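Side-chain contacts in citrate synthase (PDB 2P2W), which probably catalyses the condensation of oxaloacetate with acetyl-CoA and water to give citrate and free CoA in the tricarboxylic acid cycle: residues R71-E76 with F122-A127; H89-L94 with L320-R325; I96-H101 with S197-A202; S193-C198 with G328-V333. All coordinates share one frame; numbering follows the deposited sequence.

Interaction 1 (R71-E76 with F122-A127); sequences RELPAE and FPTILA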
# COMPACT_ATOMS: atom_id res chain seq x y z
N ARG A 71 23.15 -7.98 -1.84
CA ARG A 71 22.28 -9.11 -1.49
C ARG A 71 22.15 -9.49 -0.02
O ARG A 71 21.33 -10.34 0.33
CB ARG A 71 22.75 -10.35 -2.26
CG ARG A 71 22.71 -10.18 -3.76
CD ARG A 71 23.34 -11.37 -4.46
NE ARG A 71 23.37 -11.16 -5.91
CZ ARG A 71 24.06 -11.92 -6.75
NH1 ARG A 71 24.77 -12.94 -6.30
NH2 ARG A 71 24.04 -11.65 -8.05
N GLU A 72 22.93 -8.86 0.85
CA GLU A 72 22.89 -9.20 2.27
C GLU A 72 21.78 -8.56 3.09
O GLU A 72 21.38 -7.42 2.84
CB GLU A 72 24.23 -8.87 2.94
CG GLU A 72 25.44 -9.59 2.36
CD GLU A 72 25.33 -11.10 2.45
OE1 GLU A 72 24.80 -11.60 3.46
OE2 GLU A 72 25.77 -11.78 1.50
N LEU A 73 21.29 -9.30 4.08
CA LEU A 73 20.28 -8.80 5.00
C LEU A 73 21.06 -8.38 6.25
O LEU A 73 22.02 -9.05 6.64
CB LEU A 73 19.29 -9.90 5.38
CG LEU A 73 18.08 -10.10 4.45
CD1 LEU A 73 17.20 -11.22 5.00
CD2 LEU A 73 17.30 -8.81 4.34
N PRO A 74 20.67 -7.26 6.87
CA PRO A 74 21.36 -6.80 8.08
C PRO A 74 21.32 -7.88 9.16
O PRO A 74 20.40 -8.69 9.19
CB PRO A 74 20.57 -5.55 8.48
CG PRO A 74 20.13 -5.02 7.15
CD PRO A 74 19.67 -6.27 6.43
N ALA A 75 22.32 -7.89 10.03
CA ALA A 75 22.39 -8.89 11.09
C ALA A 75 21.13 -8.91 11.95
O ALA A 75 20.69 -9.98 12.39
CB ALA A 75 23.61 -8.64 11.97
N GLU A 76 20.55 -7.74 12.19
CA GLU A 76 19.34 -7.65 13.01
C GLU A 76 18.15 -8.32 12.34
O GLU A 76 17.30 -8.91 13.02
CB GLU A 76 19.02 -6.18 13.29
CG GLU A 76 18.53 -5.41 12.09
CD GLU A 76 18.77 -3.92 12.21
OE1 GLU A 76 19.18 -3.48 13.31
OE2 GLU A 76 18.55 -3.19 11.22
N PHE A 122 15.68 -8.83 -2.50
CA PHE A 122 14.42 -9.59 -2.57
C PHE A 122 14.61 -11.12 -2.54
O PHE A 122 13.99 -11.81 -1.74
CB PHE A 122 13.64 -9.20 -3.83
CG PHE A 122 12.46 -8.29 -3.58
CD1 PHE A 122 12.64 -7.03 -3.02
CD2 PHE A 122 11.17 -8.68 -3.94
CE1 PHE A 122 11.54 -6.17 -2.82
CE2 PHE A 122 10.08 -7.83 -3.75
CZ PHE A 122 10.27 -6.57 -3.19
N PRO A 123 15.47 -11.66 -3.43
CA PRO A 123 15.69 -13.11 -3.46
C PRO A 123 16.26 -13.69 -2.16
O PRO A 123 15.98 -14.83 -1.81
CB PRO A 123 16.65 -13.30 -4.64
CG PRO A 123 16.31 -12.14 -5.53
CD PRO A 123 16.18 -11.01 -4.54
N THR A 124 17.06 -12.90 -1.47
CA THR A 124 17.67 -13.34 -0.22
C THR A 124 16.58 -13.48 0.83
O THR A 124 16.58 -14.44 1.60
CB THR A 124 18.72 -12.33 0.26
OG1 THR A 124 19.71 -12.16 -0.77
CG2 THR A 124 19.41 -12.84 1.53
N ILE A 125 15.66 -12.53 0.87
CA ILE A 125 14.56 -12.58 1.82
C ILE A 125 13.75 -13.85 1.60
O ILE A 125 13.47 -14.59 2.54
CB ILE A 125 13.62 -11.35 1.66
CG1 ILE A 125 14.34 -10.09 2.14
CG2 ILE A 125 12.33 -11.56 2.46
CD1 ILE A 125 13.57 -8.81 1.84
N LEU A 126 13.39 -14.11 0.34
CA LEU A 126 12.61 -15.29 -0.00
C LEU A 126 13.35 -16.59 0.26
O LEU A 126 12.80 -17.52 0.85
CB LEU A 126 12.18 -15.23 -1.47
CG LEU A 126 11.37 -14.02 -1.91
CD1 LEU A 126 10.93 -14.19 -3.37
CD2 LEU A 126 10.15 -13.86 -1.01
N ALA A 127 14.60 -16.68 -0.20
CA ALA A 127 15.38 -17.89 -0.02
C ALA A 127 15.62 -18.20 1.46
O ALA A 127 15.44 -19.33 1.90
CB ALA A 127 16.71 -17.78 -0.76

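Interaction 2 (H89-L94 with L320-R325); sequences HYIDVL and LFATAR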
# COMPACT_ATOMS: atom_id res chain seq x y z
N HIS A 89 2.87 -16.22 4.45
CA HIS A 89 2.80 -16.13 3.00
C HIS A 89 4.02 -15.30 2.62
O HIS A 89 4.36 -14.33 3.31
CB HIS A 89 1.50 -15.42 2.57
CG HIS A 89 1.28 -15.39 1.09
ND1 HIS A 89 1.95 -14.52 0.25
CD2 HIS A 89 0.46 -16.12 0.29
CE1 HIS A 89 1.54 -14.70 -0.99
NE2 HIS A 89 0.64 -15.67 -1.00
N TYR A 90 4.70 -15.67 1.54
CA TYR A 90 5.91 -14.95 1.13
C TYR A 90 5.75 -13.45 0.87
O TYR A 90 6.68 -12.68 1.13
CB TYR A 90 6.55 -15.66 -0.07
CG TYR A 90 7.25 -16.93 0.35
CD1 TYR A 90 8.57 -16.89 0.81
CD2 TYR A 90 6.58 -18.15 0.35
CE1 TYR A 90 9.20 -18.05 1.27
CE2 TYR A 90 7.21 -19.31 0.81
CZ TYR A 90 8.52 -19.25 1.27
OH TYR A 90 9.14 -20.39 1.74
N ILE A 91 4.60 -13.02 0.36
CA ILE A 91 4.40 -11.59 0.13
C ILE A 91 4.47 -10.86 1.47
O ILE A 91 5.04 -9.77 1.57
CB ILE A 91 3.01 -11.30 -0.53
CG1 ILE A 91 3.03 -11.71 -2.01
CG2 ILE A 91 2.66 -9.82 -0.39
CD1 ILE A 91 3.97 -10.88 -2.89
N ASP A 92 3.90 -11.47 2.51
CA ASP A 92 3.91 -10.87 3.84
C ASP A 92 5.33 -10.85 4.41
O ASP A 92 5.71 -9.90 5.10
CB ASP A 92 2.98 -11.62 4.79
CG ASP A 92 1.51 -11.40 4.46
OD1 ASP A 92 1.21 -10.40 3.78
OD2 ASP A 92 0.67 -12.22 4.88
N VAL A 93 6.10 -11.89 4.11
CA VAL A 93 7.48 -11.98 4.57
C VAL A 93 8.25 -10.78 4.00
O VAL A 93 9.02 -10.13 4.72
CB VAL A 93 8.14 -13.30 4.09
CG1 VAL A 93 9.63 -13.29 4.39
CG2 VAL A 93 7.47 -14.48 4.79
N LEU A 94 8.03 -10.49 2.72
CA LEU A 94 8.68 -9.36 2.07
C LEU A 94 8.31 -8.05 2.77
O LEU A 94 9.17 -7.20 3.00
CB LEU A 94 8.29 -9.29 0.59
CG LEU A 94 8.94 -10.32 -0.34
CD1 LEU A 94 8.28 -10.29 -1.71
CD2 LEU A 94 10.43 -10.02 -0.45
N LEU A 320 7.44 -14.29 -6.47
CA LEU A 320 8.36 -14.44 -7.60
C LEU A 320 8.03 -13.34 -8.61
O LEU A 320 8.92 -12.78 -9.25
CB LEU A 320 8.21 -15.81 -8.25
CG LEU A 320 8.73 -16.98 -7.41
CD1 LEU A 320 8.32 -18.30 -8.07
CD2 LEU A 320 10.25 -16.89 -7.29
N PHE A 321 6.74 -13.06 -8.75
CA PHE A 321 6.26 -12.01 -9.65
C PHE A 321 6.87 -10.70 -9.13
O PHE A 321 7.44 -9.92 -9.90
CB PHE A 321 4.73 -11.96 -9.57
CG PHE A 321 4.07 -11.13 -10.66
CD1 PHE A 321 4.73 -10.07 -11.26
CD2 PHE A 321 2.75 -11.39 -11.03
CE1 PHE A 321 4.10 -9.28 -12.22
CE2 PHE A 321 2.10 -10.61 -11.98
CZ PHE A 321 2.78 -9.55 -12.58
N ALA A 322 6.75 -10.47 -7.82
CA ALA A 322 7.27 -9.26 -7.19
C ALA A 322 8.78 -9.09 -7.33
O ALA A 322 9.29 -7.98 -7.49
CB ALA A 322 6.87 -9.23 -5.71
N THR A 323 9.50 -10.21 -7.25
CA THR A 323 10.96 -10.20 -7.36
C THR A 323 11.37 -9.50 -8.64
O THR A 323 12.41 -8.84 -8.71
CB THR A 323 11.50 -11.64 -7.33
OG1 THR A 323 11.23 -12.22 -6.05
CG2 THR A 323 13.00 -11.66 -7.59
N ALA A 324 10.53 -9.64 -9.67
CA ALA A 324 10.80 -8.99 -10.94
C ALA A 324 10.12 -7.63 -11.02
O ALA A 324 10.77 -6.62 -11.32
CB ALA A 324 10.31 -9.88 -12.09
N ARG A 325 8.82 -7.59 -10.73
CA ARG A 325 8.05 -6.35 -10.87
C ARG A 325 8.53 -5.21 -9.94
O ARG A 325 8.25 -4.03 -10.16
CB ARG A 325 6.58 -6.67 -10.58
CG ARG A 325 5.67 -5.45 -10.75
CD ARG A 325 5.86 -4.78 -12.12
NE ARG A 325 5.55 -5.71 -13.20
CZ ARG A 325 4.24 -5.90 -13.50
NH1 ARG A 325 3.31 -5.25 -12.82
NH2 ARG A 325 3.90 -6.74 -14.48

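Interaction 3 (I96-H101 with S197-A202); sequences IFLSIH and SCIVGA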
# COMPACT_ATOMS: atom_id res chain seq x y z
N ILE A 96 7.43 -7.51 5.86
CA ILE A 96 8.14 -7.46 7.14
C ILE A 96 9.57 -6.97 7.00
O ILE A 96 9.98 -6.01 7.65
CB ILE A 96 8.17 -8.85 7.81
CG1 ILE A 96 6.74 -9.29 8.16
CG2 ILE A 96 9.05 -8.81 9.05
CD1 ILE A 96 6.64 -10.75 8.63
N PHE A 97 10.34 -7.64 6.15
CA PHE A 97 11.75 -7.28 6.03
C PHE A 97 11.99 -5.91 5.35
O PHE A 97 13.05 -5.32 5.45
CB PHE A 97 12.49 -8.41 5.30
CG PHE A 97 12.70 -9.57 6.24
CD1 PHE A 97 13.63 -9.48 7.27
CD2 PHE A 97 11.92 -10.71 6.11
CE1 PHE A 97 13.78 -10.52 8.17
CE2 PHE A 97 12.08 -11.76 7.02
CZ PHE A 97 13.00 -11.67 8.05
N LEU A 98 10.97 -5.42 4.60
CA LEU A 98 11.14 -4.09 3.99
C LEU A 98 10.76 -2.97 4.97
O LEU A 98 10.94 -1.79 4.71
CB LEU A 98 10.24 -3.98 2.76
CG LEU A 98 10.65 -4.88 1.59
CD1 LEU A 98 9.91 -4.52 0.30
CD2 LEU A 98 12.14 -4.82 1.25
N SER A 99 10.17 -3.39 6.11
CA SER A 99 9.66 -2.41 7.08
C SER A 99 10.55 -2.30 8.32
O SER A 99 10.19 -1.69 9.32
CB SER A 99 8.25 -2.84 7.49
OG SER A 99 7.39 -2.77 6.36
N ILE A 100 11.73 -2.94 8.27
CA ILE A 100 12.66 -2.78 9.39
C ILE A 100 13.77 -1.79 9.05
O ILE A 100 14.90 -2.14 8.72
CB ILE A 100 13.23 -4.15 9.76
CG1 ILE A 100 12.10 -5.08 10.21
CG2 ILE A 100 14.21 -4.01 10.94
CD1 ILE A 100 12.45 -6.56 10.08
N HIS A 101 13.40 -0.49 9.12
CA HIS A 101 14.32 0.59 8.77
C HIS A 101 15.05 0.31 7.46
O HIS A 101 14.60 0.67 6.38
CB HIS A 101 15.32 0.77 9.91
CG HIS A 101 15.61 2.24 10.08
ND1 HIS A 101 16.24 2.76 11.17
CD2 HIS A 101 15.33 3.28 9.20
CE1 HIS A 101 16.33 4.08 10.94
NE2 HIS A 101 15.80 4.42 9.76
N SER A 197 7.69 2.06 1.70
CA SER A 197 6.25 2.16 1.89
C SER A 197 5.53 1.96 0.56
O SER A 197 4.50 1.27 0.50
CB SER A 197 5.87 3.52 2.48
OG SER A 197 6.31 3.63 3.82
N CYS A 198 6.05 2.56 -0.51
CA CYS A 198 5.44 2.41 -1.83
C CYS A 198 5.43 0.93 -2.22
O CYS A 198 4.42 0.40 -2.67
CB CYS A 198 6.22 3.21 -2.88
SG CYS A 198 6.34 4.98 -2.54
N ILE A 199 6.57 0.28 -2.04
CA ILE A 199 6.71 -1.14 -2.38
C ILE A 199 5.79 -2.05 -1.56
O ILE A 199 5.16 -2.95 -2.11
CB ILE A 199 8.18 -1.59 -2.23
CG1 ILE A 199 9.06 -0.77 -3.20
CG2 ILE A 199 8.32 -3.09 -2.51
CD1 ILE A 199 10.56 -1.00 -3.03
N VAL A 200 5.71 -1.81 -0.26
CA VAL A 200 4.87 -2.62 0.60
C VAL A 200 3.40 -2.53 0.21
O VAL A 200 2.65 -3.50 0.32
CB VAL A 200 5.06 -2.23 2.08
CG1 VAL A 200 4.02 -2.90 2.96
CG2 VAL A 200 6.46 -2.65 2.53
N GLY A 201 2.97 -1.36 -0.26
CA GLY A 201 1.60 -1.20 -0.71
C GLY A 201 1.41 -1.96 -2.02
O GLY A 201 0.39 -2.63 -2.22
N ALA A 202 2.39 -1.85 -2.91
CA ALA A 202 2.34 -2.53 -4.20
C ALA A 202 2.25 -4.05 -3.97
O ALA A 202 1.50 -4.75 -4.65
CB ALA A 202 3.57 -2.19 -5.02

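Interaction 4 (S193-C198 with G328-V333); sequences SDLYSC and GWTAHV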
# COMPACT_ATOMS: atom_id res chain seq x y z
N SER A 193 5.95 9.67 0.39
CA SER A 193 6.37 8.68 1.38
C SER A 193 7.62 7.99 0.90
O SER A 193 8.03 8.16 -0.24
CB SER A 193 5.22 7.66 1.55
OG SER A 193 5.48 6.82 2.70
N ASP A 194 8.25 7.19 1.76
CA ASP A 194 9.49 6.50 1.40
C ASP A 194 9.28 5.36 0.40
O ASP A 194 8.17 4.84 0.25
CB ASP A 194 10.16 5.93 2.65
CG ASP A 194 9.31 4.89 3.33
OD1 ASP A 194 8.42 5.28 4.12
OD2 ASP A 194 9.50 3.69 3.04
N LEU A 195 10.36 4.98 -0.28
CA LEU A 195 10.29 3.92 -1.29
C LEU A 195 9.81 2.58 -0.74
O LEU A 195 9.09 1.85 -1.42
CB LEU A 195 11.66 3.75 -1.96
CG LEU A 195 11.71 2.82 -3.18
CD1 LEU A 195 10.81 3.37 -4.28
CD2 LEU A 195 13.14 2.74 -3.69
N TYR A 196 10.19 2.24 0.49
CA TYR A 196 9.77 0.97 1.07
C TYR A 196 8.25 0.95 1.25
O TYR A 196 7.61 -0.07 0.97
CB TYR A 196 10.46 0.75 2.42
CG TYR A 196 11.96 0.90 2.31
CD1 TYR A 196 12.70 0.06 1.48
CD2 TYR A 196 12.62 1.91 3.01
CE1 TYR A 196 14.08 0.24 1.33
CE2 TYR A 196 14.00 2.09 2.87
CZ TYR A 196 14.72 1.25 2.03
OH TYR A 196 16.08 1.44 1.88
N SER A 197 7.69 2.06 1.70
CA SER A 197 6.25 2.16 1.89
C SER A 197 5.53 1.96 0.56
O SER A 197 4.50 1.27 0.50
CB SER A 197 5.87 3.52 2.48
OG SER A 197 6.31 3.63 3.82
N CYS A 198 6.05 2.56 -0.51
CA CYS A 198 5.44 2.41 -1.83
C CYS A 198 5.43 0.93 -2.22
O CYS A 198 4.42 0.40 -2.67
CB CYS A 198 6.22 3.21 -2.88
SG CYS A 198 6.34 4.98 -2.54
N GLY A 328 9.98 -2.58 -12.02
CA GLY A 328 9.02 -1.69 -12.66
C GLY A 328 8.39 -0.73 -11.67
O GLY A 328 8.22 0.46 -11.96
N TRP A 329 8.01 -1.24 -10.50
CA TRP A 329 7.40 -0.41 -9.47
C TRP A 329 8.29 0.78 -9.13
O TRP A 329 7.85 1.93 -9.16
CB TRP A 329 7.16 -1.21 -8.18
CG TRP A 329 6.08 -2.26 -8.23
CD1 TRP A 329 4.99 -2.28 -9.06
CD2 TRP A 329 5.95 -3.39 -7.37
NE1 TRP A 329 4.19 -3.36 -8.76
CE2 TRP A 329 4.75 -4.06 -7.73
CE3 TRP A 329 6.72 -3.91 -6.32
CZ2 TRP A 329 4.31 -5.22 -7.08
CZ3 TRP A 329 6.29 -5.07 -5.67
CH2 TRP A 329 5.09 -5.71 -6.06
N THR A 330 9.56 0.50 -8.82
CA THR A 330 10.51 1.54 -8.46
C THR A 330 10.81 2.50 -9.61
O THR A 330 10.95 3.71 -9.39
CB THR A 330 11.83 0.94 -7.91
OG1 THR A 330 12.40 0.05 -8.87
CG2 THR A 330 11.57 0.18 -6.62
N ALA A 331 10.89 1.98 -10.83
CA ALA A 331 11.15 2.83 -12.00
C ALA A 331 10.04 3.87 -12.11
O ALA A 331 10.29 5.06 -12.32
CB ALA A 331 11.20 1.97 -13.27
N HIS A 332 8.79 3.42 -11.94
CA HIS A 332 7.64 4.32 -12.00
C HIS A 332 7.64 5.34 -10.87
O HIS A 332 7.40 6.52 -11.10
CB HIS A 332 6.35 3.51 -11.99
CG HIS A 332 5.90 3.07 -13.35
ND1 HIS A 332 5.28 3.93 -14.23
CD2 HIS A 332 6.05 1.90 -14.01
CE1 HIS A 332 5.06 3.30 -15.37
NE2 HIS A 332 5.52 2.06 -15.26
N VAL A 333 7.89 4.89 -9.65
CA VAL A 333 7.92 5.81 -8.51
C VAL A 333 8.92 6.93 -8.78
O VAL A 333 8.60 8.11 -8.65
CB VAL A 333 8.31 5.07 -7.19
CG1 VAL A 333 8.59 6.08 -6.08
CG2 VAL A 333 7.18 4.14 -6.77

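Interaction 1 (R71-E76 with F122-A127)
T124 meets R71 through one hydrogen bond. The hydroxyl T124 OG1 gives its proton to R71 O at 2.7 Å. It approaches in the carbonyl plane, on a lone pair, with a C=O...donor angle of 139°. OG1 stands beside its own backbone N (chi1 -57°), which turns the hydroxyl to the loop. The methyl T124 CG2 faces the loop too, 3.4 Å from R71 O, and also lies 4.2 Å from L73 CG. T124 OG1 is 3.8 Å from R71 CB. From there the arginine runs out extended and leads away, and its NH2 bonds to L145 O. An alanine here removes the hydroxyl and would probably leave R71 O without this donor and the loop less firmly tied. I125 follows with an apolar contact. I125 CG1 lies 3.9 Å from L73 CD2, and the two side chains cross at about a right angle. I125 also packs on V93, L94 and F97 of helix 90-98. The link between helices 57-69 and 75-81 is thus hydrogen-bonded to and packed on helix 110-133 of the largely helical citrate synthase fold.

Interaction 2 (H89-L94 with L320-R325)
Flat groups flank the contact of I91 and L94 with A322 without making it. On one segment, the H89 ring has I91 CA at its edge, in plane. I91 N donates to H89 ND1 at 3.0 Å with an N-H...N angle of 156°, tilted 17° out of the ring plane. H89 is thus the N-cap of helix 90-98, and its NE2 is held by E216, so both ring nitrogens are engaged and the ring is fixed. On the other segment, the F321 ring has R325 NH2 at its edge, in plane. The phenyl edge points at one face of the R325 guanidinium, with F321 CE1 3.4 Å above that plane and offset toward its rim.

Between these groups the contact itself is small and wholly apolar. A322 CB points toward the other helix and meets I91 CD1 at 4.4 Å. L94 CD1 lies at the same 4.4 Å from A322 CB, so one methyl sits before two branched side chains. L203, L206 and W329 also pack on A322. R325, one turn further on, bonds to L173 O and to a bound citrate anion, probably from the crystallisation liquor. This is helix-helix packing near the predicted active site: the A322 side chain lies about 11 Å from that of D300, a predicted catalytic residue.

Interaction 3 (I96-H101 with S197-A202)
S99 OG is the polar atom of this contact, with V200 CG2 3.9 Å away. It stands beside its own backbone N (chi1 -64°), where it can reach back. S99 OG hydrogen-bonds K95 O, one turn back in helix 90-98, and offers V200 only van der Waals contact. A second serine hydroxyl, S197 OG, is tied to K95 NZ of the second subunit.

No hydrogen bond joins the two segments. The rest is apolar. L98 points toward helix 195-207, and its CD1 touches I199 CG2 at 3.5 Å, the closest approach here. The two side chains cross at about a right angle, so they meet by single methyls and do not lie alongside each other. L98 CB sits 4.0 Å from V200 CG2. This methyl of V200 therefore serves both L98 and S99, while I199 takes only the far end of the leucine. V118 and F122 of helix 110-133 also pack on L98, and V118 reaches I199 as well, so a third helix closes this side.

V200 also packs on V200 of the second subunit, and K95 of that subunit lies against S99. The contact is thus helix-helix packing at the dimer interface. The end of helix 90-98 rests on helix 195-207, and both meet the partner chain, as in other dimeric citrate synthases, where helices of the two subunits pack together.

Interaction 4 (S193-C198 with G328-V333)
This is an apolar helix-helix contact in the buried part of the fold, where L195 and C198 at the start of helix 195-207 meet T330 and V333 of helix 317-337. L195 and V333 carry the contact. The CG of L195 is anti to the backbone N (chi1 -171°), which carries the branched end across to the other helix. There L195 CD1 comes between two partners, 3.9 Å from V333 CG1 and 4.0 Å from T330 CG2. L195 and T330 cross at about a right angle, whereas L195 and V333 meet obliquely. The other methyl of the valine, V333 CG2, lies 4.1 Å from C198 CB. V333 is thus shared by two residues one turn apart.

T330 divides its roles. Its methyl faces L195. Its hydroxyl sits between the backbone N and the carbonyl carbon (chi1 57°). It hydrogen-bonds V326 O, its strongest partner, with V327 O and W50 NE1 as further partners; one proton cannot serve both carbonyls fully.

The start of helix 195-207 is fixed by its N-cap, D194. S197 N donates to D194 OD2 at 2.8 Å, from well above the carboxylate plane. S197 OG donates to D194 OD1 at 2.7 Å, on the syn side but 32° out of that plane. K207 of the second subunit forms a salt bridge to OD1. These partners and the helix start would probably stabilise the negative charge.

Helix 110-133 borders the contact through L111 and K114 on L195 and A115 on T330. Helix 180-189 borders it through A189, which touches both C198 and V333.

The four contacts join four helices (90-98, 110-133, 195-207, 317-337) and the loop before helix 75-81. Interactions 1 and 2 have centres 13 Å apart and touch where helix 110-133 packs on helices 90-98 and 317-337. Interactions 2 and 3 share helix 90-98, their centres 11 Å apart. Interactions 3 and 4 share helix 195-207 with S197 and C198, their centres 10 Å apart. Interactions 2 and 4 share helix 317-337, centres 15 Å apart. Along the chain, interaction 1 closes before interaction 4 opens, while interaction 3 falls within the span of interaction 2. Together they tie early and late helices into one core, reaching from the neighbourhood of the predicted active site to the dimer interface.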